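Local coordinates for UL37 (PDB 4K70), which is an inner tegument protein of pseudorabies virus, thought to be essential in controlling viral trafficking, here present as its N-terminal half, at residues L213-I218 against E233-A238; G378-R383 against T399-T404. All coordinates share one frame; numbering follows the deposited sequence.

Contact 1: L213-I218 against E233-A238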
loop_
_atom_site.group_PDB
_atom_site.type_symbol
_atom_site.label_atom_id
_atom_site.label_comp_id
_atom_site.label_asym_id
_atom_site.label_seq_id
_atom_site.Cartn_x
_atom_site.Cartn_y
_atom_site.Cartn_z
ATOM N N LEU A 213 -10.553 -12.321 24.127
ATOM C CA LEU A 213 -9.257 -11.652 24.000
ATOM C C LEU A 213 -9.122 -11.032 22.606
ATOM O O LEU A 213 -8.661 -9.906 22.468
ATOM C CB LEU A 213 -8.103 -12.623 24.302
ATOM C CG LEU A 213 -7.991 -13.032 25.776
ATOM C CD1 LEU A 213 -6.976 -14.191 26.037
ATOM C CD2 LEU A 213 -7.656 -11.799 26.624
ATOM N N PHE A 214 -9.554 -11.767 21.580
ATOM C CA PHE A 214 -9.581 -11.233 20.227
ATOM C C PHE A 214 -10.403 -9.944 20.142
ATOM O O PHE A 214 -9.985 -8.990 19.499
ATOM C CB PHE A 214 -10.094 -12.270 19.216
ATOM C CG PHE A 214 -9.005 -13.115 18.616
ATOM C CD1 PHE A 214 -8.105 -12.565 17.712
ATOM C CD2 PHE A 214 -8.876 -14.453 18.962
ATOM C CE1 PHE A 214 -7.089 -13.340 17.163
ATOM C CE2 PHE A 214 -7.873 -15.239 18.406
ATOM C CZ PHE A 214 -6.975 -14.677 17.508
ATOM N N ALA A 215 -11.560 -9.922 20.796
ATOM C CA ALA A 215 -12.400 -8.718 20.829
ATOM C C ALA A 215 -11.628 -7.536 21.390
ATOM O O ALA A 215 -11.734 -6.419 20.876
ATOM C CB ALA A 215 -13.663 -8.956 21.647
ATOM N N LEU A 216 -10.845 -7.785 22.438
ATOM C CA LEU A 216 -10.026 -6.736 23.026
ATOM C C LEU A 216 -8.960 -6.248 22.066
ATOM O O LEU A 216 -8.718 -5.045 21.976
ATOM C CB LEU A 216 -9.393 -7.187 24.340
ATOM C CG LEU A 216 -10.403 -7.446 25.459
ATOM C CD1 LEU A 216 -9.689 -7.765 26.785
ATOM C CD2 LEU A 216 -11.324 -6.244 25.601
ATOM N N THR A 217 -8.318 -7.159 21.341
ATOM C CA THR A 217 -7.345 -6.712 20.338
ATOM C C THR A 217 -8.011 -5.800 19.295
ATOM O O THR A 217 -7.411 -4.829 18.825
ATOM C CB THR A 217 -6.603 -7.878 19.630
ATOM O OG1 THR A 217 -7.498 -8.564 18.737
ATOM C CG2 THR A 217 -5.993 -8.864 20.648
ATOM N N ILE A 218 -9.255 -6.110 18.948
ATOM C CA ILE A 218 -9.975 -5.322 17.950
ATOM C C ILE A 218 -10.324 -3.943 18.521
ATOM O O ILE A 218 -10.146 -2.913 17.862
ATOM C CB ILE A 218 -11.256 -6.032 17.486
ATOM C CG1 ILE A 218 -10.900 -7.296 16.696
ATOM C CG2 ILE A 218 -12.111 -5.095 16.618
ATOM C CD1 ILE A 218 -12.061 -8.275 16.545
ATOM N N GLU A 233 -21.260 -5.947 22.528
ATOM C CA GLU A 233 -22.094 -7.114 22.819
ATOM C C GLU A 233 -21.322 -8.413 22.660
ATOM O O GLU A 233 -21.546 -9.387 23.382
ATOM C CB GLU A 233 -23.290 -7.182 21.869
ATOM C CG GLU A 233 -24.205 -5.982 21.901
ATOM C CD GLU A 233 -25.237 -6.050 20.793
ATOM O OE1 GLU A 233 -25.844 -5.004 20.468
ATOM O OE2 GLU A 233 -25.429 -7.157 20.243
ATOM N N GLN A 234 -20.435 -8.451 21.684
ATOM C CA GLN A 234 -19.740 -9.692 21.404
ATOM C C GLN A 234 -18.656 -9.963 22.436
ATOM O O GLN A 234 -18.432 -11.107 22.808
ATOM C CB GLN A 234 -19.175 -9.699 19.991
ATOM C CG GLN A 234 -20.172 -10.163 18.954
ATOM C CD GLN A 234 -19.643 -10.004 17.548
ATOM O OE1 GLN A 234 -19.567 -10.965 16.791
ATOM N NE2 GLN A 234 -19.272 -8.780 17.192
ATOM N N PHE A 235 -17.987 -8.919 22.907
ATOM C CA PHE A 235 -17.060 -9.122 24.012
ATOM C C PHE A 235 -17.779 -9.586 25.278
ATOM O O PHE A 235 -17.336 -10.524 25.946
ATOM C CB PHE A 235 -16.248 -7.876 24.325
ATOM C CG PHE A 235 -15.421 -8.018 25.571
ATOM C CD1 PHE A 235 -14.241 -8.738 25.550
ATOM C CD2 PHE A 235 -15.844 -7.461 26.770
ATOM C CE1 PHE A 235 -13.483 -8.888 26.705
ATOM C CE2 PHE A 235 -15.095 -7.608 27.922
ATOM C CZ PHE A 235 -13.911 -8.320 27.889
ATOM N N ALA A 236 -18.884 -8.922 25.608
ATOM C CA ALA A 236 -19.634 -9.227 26.825
ATOM C C ALA A 236 -20.112 -10.678 26.872
ATOM O O ALA A 236 -19.995 -11.346 27.894
ATOM C CB ALA A 236 -20.805 -8.265 26.981
ATOM N N GLU A 237 -20.628 -11.169 25.752
ATOM C CA GLU A 237 -21.125 -12.531 25.674
ATOM C C GLU A 237 -19.990 -13.522 25.917
ATOM O O GLU A 237 -20.158 -14.537 26.605
ATOM C CB GLU A 237 -21.753 -12.776 24.296
ATOM C CG GLU A 237 -22.015 -14.241 23.981
ATOM C CD GLU A 237 -22.582 -14.443 22.584
ATOM O OE1 GLU A 237 -23.425 -13.625 22.161
ATOM O OE2 GLU A 237 -22.182 -15.417 21.907
ATOM N N ALA A 238 -18.827 -13.226 25.351
ATOM C CA ALA A 238 -17.696 -14.137 25.475
ATOM C C ALA A 238 -17.127 -14.047 26.880
ATOM O O ALA A 238 -16.787 -15.067 27.484
ATOM C CB ALA A 238 -16.636 -13.830 24.433
#
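Phe235 carries the contact for 233-238, meeting Ala215 and Leu216 where two helices pass in roughly opposite directions. One residue before it, Gln234 has its amide bonded to the side chain of Gln202 and the backbone oxygen of Thr230, at the border of the contact. At Phe235 the backbones come close, its CA lying 5.7 Å from Ala215 CA. The methyl of Ala215 sits 3.9 Å from Phe235 CB and near the plane of the ring, at its edge. With CG of Phe235 opposite the backbone N (chi1 173°), the ring reaches across from its own helix toward Leu216. There CD2 of Leu216 lies over one face in a CH-pi contact, 4.0 Å from the centroid of the Phe235 ring. The approach is 28° off the ring normal. Both CG and CD2 of Leu216 come within 3.6 Å of Phe235 CE1. Further on, Ala238 rests on Ala212, one turn before the meeting point. Ala268 of helix 260-271 touches both Leu216 and Phe235, so the ring is buried where three helices converge. This is the apolar interface of an antiparallel helical hairpin in an all-helical fold.

Contact 2: G378-R383 against T399-T404. With NA (sodium ion), chain F; CA (calcium ion), chain D.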
loop_
_atom_site.group_PDB
_atom_site.type_symbol
_atom_site.label_atom_id
_atom_site.label_comp_id
_atom_site.label_asym_id
_atom_site.label_seq_id
_atom_site.Cartn_x
_atom_site.Cartn_y
_atom_site.Cartn_z
ATOM N N GLY A 378 6.548 -10.803 12.156
ATOM C CA GLY A 378 5.200 -10.279 12.232
ATOM C C GLY A 378 5.161 -8.762 12.341
ATOM O O GLY A 378 4.334 -8.102 11.698
ATOM N N GLY A 379 6.040 -8.204 13.170
ATOM C CA GLY A 379 6.080 -6.765 13.361
ATOM C C GLY A 379 6.461 -6.082 12.065
ATOM O O GLY A 379 5.968 -5.003 11.729
ATOM N N VAL A 380 7.356 -6.721 11.326
ATOM C CA VAL A 380 7.788 -6.170 10.054
ATOM C C VAL A 380 6.656 -6.274 9.025
ATOM O O VAL A 380 6.343 -5.306 8.332
ATOM C CB VAL A 380 9.067 -6.854 9.562
ATOM C CG1 VAL A 380 9.434 -6.359 8.156
ATOM C CG2 VAL A 380 10.211 -6.605 10.556
ATOM N N VAL A 381 6.018 -7.437 8.951
ATOM C CA VAL A 381 4.853 -7.600 8.072
ATOM C C VAL A 381 3.769 -6.554 8.363
ATOM O O VAL A 381 3.252 -5.917 7.445
ATOM C CB VAL A 381 4.244 -9.013 8.209
ATOM C CG1 VAL A 381 2.865 -9.087 7.552
ATOM C CG2 VAL A 381 5.193 -10.046 7.624
ATOM N N HIS A 382 3.430 -6.378 9.641
ATOM C CA HIS A 382 2.378 -5.419 10.021
ATOM C C HIS A 382 2.709 -3.998 9.595
ATOM O O HIS A 382 1.832 -3.242 9.147
ATOM C CB HIS A 382 2.093 -5.472 11.524
ATOM C CG HIS A 382 1.203 -6.605 11.922
ATOM N ND1 HIS A 382 -0.112 -6.692 11.519
ATOM C CD2 HIS A 382 1.434 -7.706 12.682
ATOM C CE1 HIS A 382 -0.653 -7.794 12.011
ATOM N NE2 HIS A 382 0.263 -8.421 12.728
ATOM N N ARG A 383 3.978 -3.638 9.745
ATOM C CA ARG A 383 4.482 -2.350 9.289
ATOM C C ARG A 383 4.314 -2.137 7.785
ATOM O O ARG A 383 3.951 -1.054 7.350
ATOM C CB ARG A 383 5.962 -2.222 9.623
ATOM C CG ARG A 383 6.242 -1.915 11.059
ATOM C CD ARG A 383 7.549 -1.168 11.146
ATOM N NE ARG A 383 8.719 -2.016 11.313
ATOM C CZ ARG A 383 9.923 -1.721 10.818
ATOM N NH1 ARG A 383 10.096 -0.617 10.093
ATOM N NH2 ARG A 383 10.951 -2.529 11.033
ATOM N N THR A 399 11.745 -0.721 0.785
ATOM C CA THR A 399 13.173 -0.440 0.906
ATOM C C THR A 399 13.502 0.224 2.247
ATOM O O THR A 399 14.451 -0.165 2.932
ATOM C CB THR A 399 13.633 0.426 -0.286
ATOM O OG1 THR A 399 13.452 -0.327 -1.490
ATOM C CG2 THR A 399 15.100 0.827 -0.173
ATOM N N ASP A 400 12.700 1.216 2.624
ATOM C CA ASP A 400 12.838 1.874 3.918
ATOM C C ASP A 400 12.797 0.888 5.086
ATOM O O ASP A 400 13.630 0.943 5.976
ATOM C CB ASP A 400 11.737 2.914 4.107
ATOM C CG ASP A 400 12.094 4.269 3.494
ATOM O OD1 ASP A 400 13.213 4.402 2.951
ATOM O OD2 ASP A 400 11.259 5.205 3.583
ATOM N N VAL A 401 11.808 0.002 5.082
ATOM C CA VAL A 401 11.688 -1.008 6.116
ATOM C C VAL A 401 12.864 -1.993 6.064
ATOM O O VAL A 401 13.454 -2.312 7.095
ATOM C CB VAL A 401 10.344 -1.764 6.002
ATOM C CG1 VAL A 401 10.370 -3.038 6.834
ATOM C CG2 VAL A 401 9.168 -0.856 6.416
ATOM N N ALA A 402 13.210 -2.446 4.860
ATOM C CA ALA A 402 14.294 -3.415 4.666
ATOM C C ALA A 402 15.639 -2.914 5.194
ATOM O O ALA A 402 16.438 -3.692 5.727
ATOM C CB ALA A 402 14.414 -3.776 3.201
ATOM N N ASP A 403 15.879 -1.614 5.035
ATOM C CA ASP A 403 17.104 -0.978 5.525
ATOM C C ASP A 403 17.240 -0.988 7.047
ATOM O O ASP A 403 18.331 -0.764 7.557
ATOM C CB ASP A 403 17.202 0.482 5.048
ATOM C CG ASP A 403 17.490 0.603 3.557
ATOM O OD1 ASP A 403 18.025 -0.364 2.980
ATOM O OD2 ASP A 403 17.188 1.672 2.965
ATOM N N THR A 404 16.147 -1.204 7.775
ATOM C CA THR A 404 16.220 -1.168 9.242
ATOM C C THR A 404 16.472 -2.548 9.835
ATOM O O THR A 404 16.737 -2.672 11.024
ATOM C CB THR A 404 14.932 -0.625 9.894
ATOM O OG1 THR A 404 13.850 -1.547 9.673
ATOM C CG2 THR A 404 14.560 0.758 9.324
HETATM NA NA NA F . 0.680 -1.045 8.964
HETATM CA CA CA D . 3.818 1.293 6.888
HETATM O O HOH W 1 6.207 1.458 6.578
#
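The guanidinium of Arg383 reaches across to 399-404 and meets Val401 with a face and Thr404 with an edge. Val401 CG1 lies 3.9 Å above the guanidinium plane, displaced toward its rim, while CG2 of the same valine comes 3.8 Å from Arg383 NH1. In the plane, at the edge, Arg383 NH2 points at Thr404 OG1 in a weak hydrogen bond, nearly straight at 173° but long at 3.3 Å. A bend at chi3 (-91°) turns the end of the arginine chain into this position. The threonine oxygen is held from its own segment: Thr404 OG1 donates to a lone pair of Val401 O at 2.7 Å, in the carbonyl plane, and that carbonyl also takes the N-H of Thr404. One turn back along the first helix, Val380 passes alongside Val401, the two side chains running opposite ways with their CG1 methyls 3.7 Å apart, beside Leu405 and Val427. While its side chain goes to the neighbouring helix, the backbone of Arg383 turns to metal: its O binds a calcium ion at 2.4 Å, joined by Asp386, Asp387 and a water. His382 O binds a sodium ion, which Asp386 shares. The arrangement is a helix-helix contact set beside a calcium and a sodium site, each combining a backbone carbonyl near the C-terminal end of helix 366-385 with aspartate carboxylate from just beyond it.

In the fold
From the N terminus, the chain first reaches contact 1, where helix 208-223 and the next helix, 229-240, fold back on each other and close a short loop with 14 residues between the segments. Well over a hundred residues later, contact 2 brings helices 366-385 and 392-402 together, with 15 residues between its segments, among them the calcium ligands Asp386 and Asp387. The two closures are in series, neither nesting nor crossing. The centres of contact 1 and contact 2 lie 29 Å apart, and the nearest atoms of contact 1 and contact 2 are about 10 Å apart, without touching. Contact 1 is fully buried against helices 191-201 and 260-271; contact 2, nearer the centre of the chain, is partly buried, alongside helices 405-409 and 422-431.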